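Local coordinates for cryptochrome DASH, chloroplastic/mitochondrial (Arabidopsis thaliana, PDB 2J4D), which binds FAD and a folate light antenna, repairs cyclobutane pyrimidine dimers in single-stranded DNA and may also serve as a blue-light photoreceptor, at residues A369-Y373 with P374-A378; A19-T22 with F23-A27; Y194-F197 with R198-V201. All coordinates share one frame; numbering follows the deposited sequence.

Contact 1 of 3, residues A369-Y373 with P374-A378; sequences AKTGY and PLIDA
Asp377, in the first turn of helix 374-386, turns its carboxylate back onto the backbone of the loop 369-373 that leads into that helix. OD1 takes two donors from one residue. Thr371 N reaches Asp377 OD1 at 2.8 Å, on the syn side and 19° out of the carboxylate plane, whereas Thr371 OG1 comes to the same Asp377 OD1 from above that plane at 2.7 Å. The other oxygen, Asp377 OD2, offers its syn lone pair to Gly372 N at 3.0 Å and also bonds to the hydroxyl of Tyr487. A chi1 of -61° sets the Asp377 carboxylate beside its own backbone N, facing the loop. The Thr371 hydroxyl works both ways: while it donates to Asp377, it accepts from Tyr373 N at 3.2 Å, which makes an ST turn. Its place between backbone N and carbonyl carbon (chi1 67°) allows both bonds. Tyr373 is the N-cap residue, and its carbonyl O receives Asp377 N at 2.9 Å in an almost straight bond that closes the first turn of the helix.

Packing is close on the apolar side, where Tyr373 CB lies 3.9 Å from Ile376 CG1 and the Thr371 and Ile376 side chains cross at about a right angle; Phe400 of helix 391-404 touches Thr371, Tyr373 and Ile376. The Tyr373 ring leads away to bond Val492 O through its hydroxyl. Ala369 is also packed in: with positive phi it completes the Schellman motif closing helix 360-367, and its CB rests 3.3 Å from Asp377 O. The loose side belongs to Lys370, an exposed residue whose side chain stays at least 5.4 Å from 374-378. With four hydrogen bonds converging on a buried carboxylate near a helix N-terminus, Asp377 is probably stabilised as the anion.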
loop_
_atom_site.group_PDB
_atom_site.type_symbol
_atom_site.label_atom_id
_atom_site.label_comp_id
_atom_site.label_asym_id
_atom_site.label_seq_id
_atom_site.Cartn_x
_atom_site.Cartn_y
_atom_site.Cartn_z
ATOM N N ALA A 369 -11.658 -10.677 -16.911
ATOM C CA ALA A 369 -12.291 -9.614 -17.681
ATOM C C ALA A 369 -13.120 -10.132 -18.858
ATOM O O ALA A 369 -12.958 -9.666 -19.986
ATOM C CB ALA A 369 -11.229 -8.645 -18.184
ATOM N N LYS A 370 -14.003 -11.090 -18.587
ATOM C CA LYS A 370 -14.883 -11.654 -19.611
ATOM C C LYS A 370 -16.309 -11.729 -19.079
ATOM O O LYS A 370 -17.021 -12.717 -19.300
ATOM C CB LYS A 370 -14.416 -13.055 -20.011
ATOM C CG LYS A 370 -13.068 -13.075 -20.702
ATOM C CD LYS A 370 -12.519 -14.486 -20.744
ATOM C CE LYS A 370 -11.073 -14.511 -21.219
ATOM N NZ LYS A 370 -10.414 -15.824 -20.914
ATOM N N THR A 371 -16.725 -10.691 -18.365
ATOM C CA THR A 371 -18.073 -10.654 -17.815
ATOM C C THR A 371 -19.076 -10.183 -18.867
ATOM O O THR A 371 -20.271 -10.469 -18.771
ATOM C CB THR A 371 -18.164 -9.703 -16.612
ATOM O OG1 THR A 371 -17.966 -8.356 -17.057
ATOM C CG2 THR A 371 -17.091 -10.062 -15.568
ATOM N N GLY A 372 -18.584 -9.455 -19.865
ATOM C CA GLY A 372 -19.461 -8.954 -20.908
ATOM C C GLY A 372 -19.870 -7.516 -20.661
ATOM O O GLY A 372 -20.562 -6.909 -21.469
ATOM N N TYR A 373 -19.453 -6.966 -19.527
ATOM C CA TYR A 373 -19.768 -5.580 -19.198
ATOM C C TYR A 373 -18.464 -4.814 -19.273
ATOM O O TYR A 373 -17.581 -4.995 -18.434
ATOM C CB TYR A 373 -20.360 -5.504 -17.797
ATOM C CG TYR A 373 -21.692 -6.197 -17.705
ATOM C CD1 TYR A 373 -22.852 -5.571 -18.147
ATOM C CD2 TYR A 373 -21.793 -7.490 -17.200
ATOM C CE1 TYR A 373 -24.082 -6.210 -18.086
ATOM C CE2 TYR A 373 -23.021 -8.141 -17.137
ATOM C CZ TYR A 373 -24.160 -7.492 -17.581
ATOM O OH TYR A 373 -25.383 -8.119 -17.507
ATOM N N PRO A 374 -18.317 -3.953 -20.291
ATOM C CA PRO A 374 -17.098 -3.165 -20.478
ATOM C C PRO A 374 -16.557 -2.469 -19.230
ATOM O O PRO A 374 -15.363 -2.560 -18.942
ATOM C CB PRO A 374 -17.491 -2.188 -21.583
ATOM C CG PRO A 374 -18.437 -3.025 -22.420
ATOM C CD PRO A 374 -19.299 -3.654 -21.351
ATOM N N LEU A 375 -17.423 -1.781 -18.492
ATOM C CA LEU A 375 -16.967 -1.081 -17.293
ATOM C C LEU A 375 -16.239 -2.033 -16.344
ATOM O O LEU A 375 -15.169 -1.706 -15.823
ATOM C CB LEU A 375 -18.146 -0.426 -16.573
ATOM C CG LEU A 375 -17.754 0.470 -15.393
ATOM C CD1 LEU A 375 -16.711 1.485 -15.833
ATOM C CD2 LEU A 375 -18.992 1.168 -14.847
ATOM N N ILE A 376 -16.818 -3.210 -16.130
ATOM C CA ILE A 376 -16.214 -4.208 -15.249
ATOM C C ILE A 376 -14.928 -4.762 -15.849
ATOM O O ILE A 376 -13.864 -4.707 -15.225
ATOM C CB ILE A 376 -17.157 -5.409 -14.998
ATOM C CG1 ILE A 376 -18.495 -4.929 -14.418
ATOM C CG2 ILE A 376 -16.479 -6.418 -14.055
ATOM C CD1 ILE A 376 -18.375 -4.091 -13.144
ATOM N N ASP A 377 -15.027 -5.276 -17.072
ATOM C CA ASP A 377 -13.883 -5.885 -17.747
ATOM C C ASP A 377 -12.667 -4.990 -17.900
ATOM O O ASP A 377 -11.537 -5.440 -17.696
ATOM C CB ASP A 377 -14.297 -6.435 -19.124
ATOM C CG ASP A 377 -15.357 -7.522 -19.022
ATOM O OD1 ASP A 377 -15.413 -8.197 -17.967
ATOM O OD2 ASP A 377 -16.127 -7.713 -19.994
ATOM N N ALA A 378 -12.890 -3.731 -18.259
ATOM C CA ALA A 378 -11.789 -2.792 -18.424
ATOM C C ALA A 378 -11.039 -2.644 -17.098
ATOM O O ALA A 378 -9.812 -2.630 -17.065
ATOM C CB ALA A 378 -12.321 -1.430 -18.888
#

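Contact 2 of 3, residues A19-T22 with F23-A27; sequences AIKT and FERYA
Four i to i+4 backbone hydrogen bonds carry helix 12-26 through this contact, the longest of them, near the C-terminal end, joining Tyr26 N to Thr22 O at 3.2 Å. The Phe23 ring folds back over the preceding turn, so that Ala19 O lies 3.1 Å above one ring face, displaced toward the rim, and Ala19 CB comes within 4.2 Å of Phe23 CE1. A chi1 of -70°, which sets the ring beside its own backbone N, directs it toward Ala19. Tyr26 meets the preceding turn differently: Thr22 O lies at the ring edge, 3.3 Å from Tyr26 CD2, and the two side chains run side by side in the same direction.

The polar link between Thr22 and Arg25 is indirect. One water donates to Thr22 OG1 at 2.9 Å and accepts from Arg25 NH1 at 2.8 Å, lying in the guanidinium plane at its edge; it thereby joins a buried threonine hydroxyl to an exposed arginine. Thr22 OG1 is also bonded to Val18 O one turn earlier. Lys21 NZ stands 4.0 Å from Arg25 NH2, two like charges on the exposed side of the helix.

On its inner side the helix joins two others. Phe23 touches helix 92-111 and makes a cation-pi contact with Arg112, while Tyr26 packs on helix 299-312, its ring meeting Phe301 and its hydroxyl bonded to Glu305. The chemistry thus divides around the helix: aromatic packing fixes the buried side, whereas Lys21, Arg25 and the nearby Arg308 gather positive charge that Glu305, in a long and weak ion pair with Arg25, probably offsets only in part.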
loop_
_atom_site.group_PDB
_atom_site.type_symbol
_atom_site.label_atom_id
_atom_site.label_comp_id
_atom_site.label_asym_id
_atom_site.label_seq_id
_atom_site.Cartn_x
_atom_site.Cartn_y
_atom_site.Cartn_z
ATOM N N ALA A 19 15.137 13.558 -5.145
ATOM C CA ALA A 19 15.353 12.790 -3.924
ATOM C C ALA A 19 16.406 13.494 -3.067
ATOM O O ALA A 19 16.237 13.648 -1.858
ATOM C CB ALA A 19 15.812 11.368 -4.268
ATOM N N ILE A 20 17.492 13.921 -3.701
ATOM C CA ILE A 20 18.547 14.615 -2.983
ATOM C C ILE A 20 18.018 15.895 -2.347
ATOM O O ILE A 20 18.312 16.181 -1.187
ATOM C CB ILE A 20 19.731 14.959 -3.919
ATOM C CG1 ILE A 20 20.463 13.674 -4.314
ATOM C CG2 ILE A 20 20.695 15.915 -3.222
ATOM C CD1 ILE A 20 21.490 13.859 -5.405
ATOM N N LYS A 21 17.231 16.667 -3.091
ATOM C CA LYS A 21 16.692 17.908 -2.532
ATOM C C LYS A 21 15.719 17.626 -1.393
ATOM O O LYS A 21 15.719 18.324 -0.380
ATOM C CB LYS A 21 15.985 18.738 -3.606
ATOM C CG LYS A 21 16.914 19.236 -4.698
ATOM C CD LYS A 21 16.360 20.453 -5.432
ATOM C CE LYS A 21 16.344 21.704 -4.551
ATOM N NZ LYS A 21 15.078 21.864 -3.772
ATOM N N THR A 22 14.896 16.599 -1.550
ATOM C CA THR A 22 13.932 16.255 -0.514
ATOM C C THR A 22 14.621 15.751 0.760
ATOM O O THR A 22 14.279 16.178 1.866
ATOM C CB THR A 22 12.922 15.210 -1.037
ATOM O OG1 THR A 22 12.223 15.760 -2.160
ATOM C CG2 THR A 22 11.900 14.852 0.039
ATOM N N PHE A 23 15.591 14.852 0.613
ATOM C CA PHE A 23 16.317 14.332 1.777
ATOM C C PHE A 23 16.967 15.511 2.488
ATOM O O PHE A 23 17.002 15.590 3.714
ATOM C CB PHE A 23 17.396 13.333 1.333
ATOM C CG PHE A 23 16.845 12.032 0.795
ATOM C CD1 PHE A 23 17.627 11.216 -0.023
ATOM C CD2 PHE A 23 15.559 11.608 1.125
ATOM C CE1 PHE A 23 17.137 9.996 -0.504
ATOM C CE2 PHE A 23 15.058 10.391 0.652
ATOM C CZ PHE A 23 15.849 9.584 -0.163
ATOM N N GLU A 24 17.472 16.434 1.684
ATOM C CA GLU A 24 18.128 17.636 2.171
ATOM C C GLU A 24 17.145 18.477 2.983
ATOM O O GLU A 24 17.447 18.906 4.096
ATOM C CB GLU A 24 18.631 18.433 0.968
ATOM C CG GLU A 24 19.885 19.228 1.194
ATOM C CD GLU A 24 20.522 19.642 -0.122
ATOM O OE1 GLU A 24 19.900 20.440 -0.861
ATOM O OE2 GLU A 24 21.637 19.156 -0.423
ATOM N N ARG A 25 15.958 18.694 2.430
ATOM C CA ARG A 25 14.951 19.499 3.105
ATOM C C ARG A 25 14.556 18.987 4.487
ATOM O O ARG A 25 14.287 19.778 5.385
ATOM C CB ARG A 25 13.687 19.625 2.241
ATOM C CG ARG A 25 12.589 20.466 2.902
ATOM C CD ARG A 25 11.322 20.564 2.061
ATOM N NE ARG A 25 11.574 21.219 0.781
ATOM C CZ ARG A 25 11.632 20.583 -0.384
ATOM N NH1 ARG A 25 11.446 19.269 -0.432
ATOM N NH2 ARG A 25 11.888 21.261 -1.496
ATOM N N TYR A 26 14.530 17.672 4.667
ATOM C CA TYR A 26 14.128 17.107 5.952
ATOM C C TYR A 26 15.262 16.556 6.818
ATOM O O TYR A 26 15.011 15.938 7.848
ATOM C CB TYR A 26 13.084 16.012 5.710
ATOM C CG TYR A 26 11.788 16.557 5.146
ATOM C CD1 TYR A 26 10.814 17.101 5.983
ATOM C CD2 TYR A 26 11.568 16.596 3.772
ATOM C CE1 TYR A 26 9.648 17.679 5.459
ATOM C CE2 TYR A 26 10.416 17.169 3.240
ATOM C CZ TYR A 26 9.461 17.711 4.087
ATOM O OH TYR A 26 8.333 18.301 3.553
ATOM N N ALA A 27 16.502 16.797 6.412
ATOM C CA ALA A 27 17.661 16.302 7.158
ATOM C C ALA A 27 17.758 16.854 8.581
ATOM O O ALA A 27 17.385 18.001 8.839
ATOM C CB ALA A 27 18.938 16.627 6.391
HETATM O O HOH W 1 12.174 18.539 -3.060
#

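Contact 3 of 3, residues Y194-F197 with R198-V201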
loop_
_atom_site.group_PDB
_atom_site.type_symbol
_atom_site.label_atom_id
_atom_site.label_comp_id
_atom_site.label_asym_id
_atom_site.label_seq_id
_atom_site.Cartn_x
_atom_site.Cartn_y
_atom_site.Cartn_z
ATOM N N TYR A 194 -16.943 6.179 10.112
ATOM C CA TYR A 194 -15.797 6.992 9.711
ATOM C C TYR A 194 -15.936 8.473 10.025
ATOM O O TYR A 194 -15.002 9.098 10.528
ATOM C CB TYR A 194 -15.536 6.845 8.215
ATOM C CG TYR A 194 -14.506 7.830 7.692
ATOM C CD1 TYR A 194 -13.136 7.597 7.848
ATOM C CD2 TYR A 194 -14.906 9.005 7.055
ATOM C CE1 TYR A 194 -12.193 8.516 7.373
ATOM C CE2 TYR A 194 -13.977 9.926 6.584
ATOM C CZ TYR A 194 -12.627 9.674 6.746
ATOM O OH TYR A 194 -11.725 10.589 6.272
ATOM N N THR A 195 -17.096 9.039 9.706
ATOM C CA THR A 195 -17.322 10.457 9.935
ATOM C C THR A 195 -17.052 10.842 11.378
ATOM O O THR A 195 -16.467 11.893 11.650
ATOM C CB THR A 195 -18.757 10.855 9.569
ATOM O OG1 THR A 195 -18.975 10.586 8.180
ATOM C CG2 THR A 195 -18.978 12.336 9.829
ATOM N N GLN A 196 -17.474 9.992 12.304
ATOM C CA GLN A 196 -17.251 10.275 13.712
ATOM C C GLN A 196 -15.776 10.187 14.077
ATOM O O GLN A 196 -15.276 11.002 14.851
ATOM C CB GLN A 196 -18.081 9.331 14.572
ATOM C CG GLN A 196 -19.567 9.616 14.432
ATOM C CD GLN A 196 -19.884 11.103 14.581
ATOM O OE1 GLN A 196 -20.403 11.742 13.657
ATOM N NE2 GLN A 196 -19.563 11.659 15.747
ATOM N N PHE A 197 -15.082 9.199 13.517
ATOM C CA PHE A 197 -13.651 9.042 13.764
ATOM C C PHE A 197 -12.938 10.284 13.239
ATOM O O PHE A 197 -12.130 10.899 13.930
ATOM C CB PHE A 197 -13.118 7.809 13.026
ATOM C CG PHE A 197 -11.623 7.773 12.913
ATOM C CD1 PHE A 197 -10.835 7.431 14.007
ATOM C CD2 PHE A 197 -10.995 8.080 11.704
ATOM C CE1 PHE A 197 -9.442 7.392 13.901
ATOM C CE2 PHE A 197 -9.603 8.046 11.588
ATOM C CZ PHE A 197 -8.827 7.701 12.687
ATOM N N ARG A 198 -13.254 10.660 12.007
ATOM C CA ARG A 198 -12.622 11.823 11.401
ATOM C C ARG A 198 -12.864 13.109 12.182
ATOM O O ARG A 198 -11.920 13.848 12.490
ATOM C CB ARG A 198 -13.105 12.009 9.963
ATOM C CG ARG A 198 -12.489 13.221 9.271
ATOM C CD ARG A 198 -13.029 13.390 7.861
ATOM N NE ARG A 198 -14.460 13.681 7.856
ATOM C CZ ARG A 198 -14.992 14.814 8.305
ATOM N NH1 ARG A 198 -14.213 15.769 8.793
ATOM N NH2 ARG A 198 -16.305 14.986 8.269
ATOM N N LYS A 199 -14.124 13.387 12.498
ATOM C CA LYS A 199 -14.432 14.608 13.234
ATOM C C LYS A 199 -13.671 14.658 14.550
ATOM O O LYS A 199 -13.193 15.719 14.951
ATOM C CB LYS A 199 -15.937 14.719 13.508
ATOM C CG LYS A 199 -16.781 14.923 12.265
ATOM C CD LYS A 199 -18.212 15.302 12.633
ATOM C CE LYS A 199 -19.117 15.335 11.406
ATOM N NZ LYS A 199 -18.631 16.264 10.345
ATOM N N SER A 200 -13.539 13.507 15.207
ATOM C CA SER A 200 -12.840 13.442 16.487
ATOM C C SER A 200 -11.348 13.709 16.411
ATOM O O SER A 200 -10.824 14.513 17.181
ATOM C CB SER A 200 -13.064 12.086 17.160
ATOM O OG SER A 200 -14.438 11.880 17.401
ATOM N N VAL A 201 -10.647 13.036 15.504
ATOM C CA VAL A 201 -9.214 13.270 15.416
ATOM C C VAL A 201 -8.915 14.682 14.930
ATOM O O VAL A 201 -7.978 15.313 15.415
ATOM C CB VAL A 201 -8.500 12.234 14.506
ATOM C CG1 VAL A 201 -8.674 10.838 15.097
ATOM C CG2 VAL A 201 -9.054 12.291 13.088
HETATM O O HOH W 2 -16.752 12.370 6.747
#
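Gln196 O is gripped twice by Ser200: Ser200 OG donates to Gln196 O at 2.8 Å and Ser200 N donates to Gln196 O at 3.1 Å, the two approaching from opposite faces of the carbonyl plane. A chi1 of -60°, with the hydroxyl beside its own backbone N, turns Ser200 OG back along the helix to reach that oxygen. The neighbouring carbonyls are met by the usual i+4 amides, all nearly straight: Tyr194 O by Arg198 N, Thr195 O by Lys199 N and Phe197 O by Val201 N.

Arg198 divides its guanidinium between two acceptors. NE gives its hydrogen to a water at 2.9 Å that lies in the guanidinium plane; this water is also hydrogen-bonded to Thr195 OG1, while NH1 forms a salt bridge with Glu202 one turn on. The arginine begins extended (chi1 179°, chi2 likewise), which lays Arg198 CD 3.5 Å from Tyr194 OH as the chain crosses the ring. A bend at chi3 (65°) then turns NE and the guanidinium so that their edge meets Tyr194 CE2 and the water. Its CB sits over the Tyr194 face as a CH-pi contact, 3.9 Å above the plane and offset toward the rim.

These turns form helix 194-204, which packs against helix 317-339 in the photolyase fold; the Tyr194 side chain lies about 8 Å from the bound FAD. The Tyr194 hydroxyl is hydrogen-bonded to Phe324 O, and its ring stacks on Trp328. Nearer the buried side, Val201 CG1 makes a second CH-pi contact over the Phe197 face, 4.2 Å from the Phe197 ring centroid, and Phe197 itself meets Tyr331 and Phe334. On the exposed side Thr195 and Lys199 run alongside each other, with Thr195 CG2 and Lys199 CE at 3.4 Å, tighter than usual van der Waals contact.

Overall arrangement
From the N terminus, contact 2 comes first, on helix 12-26, then contact 3 on helix 194-204, and finally contact 1, at the start of helix 374-386. All three are local and in series, without nesting or crossing. Contacts 2 and 3 lie within single helices and close no loop; contact 1 closes the short connection between helices 360-367 and 374-386. They do not touch: nearest atoms are about 20 Å apart between contacts 2 and 3, and about 32 Å between 1 and 2, which lie on opposite sides of the chain's centre. Helix 12-26 borders helices 92-111 and 299-312, helix 194-204 borders 317-339, and contact 1 borders 391-404.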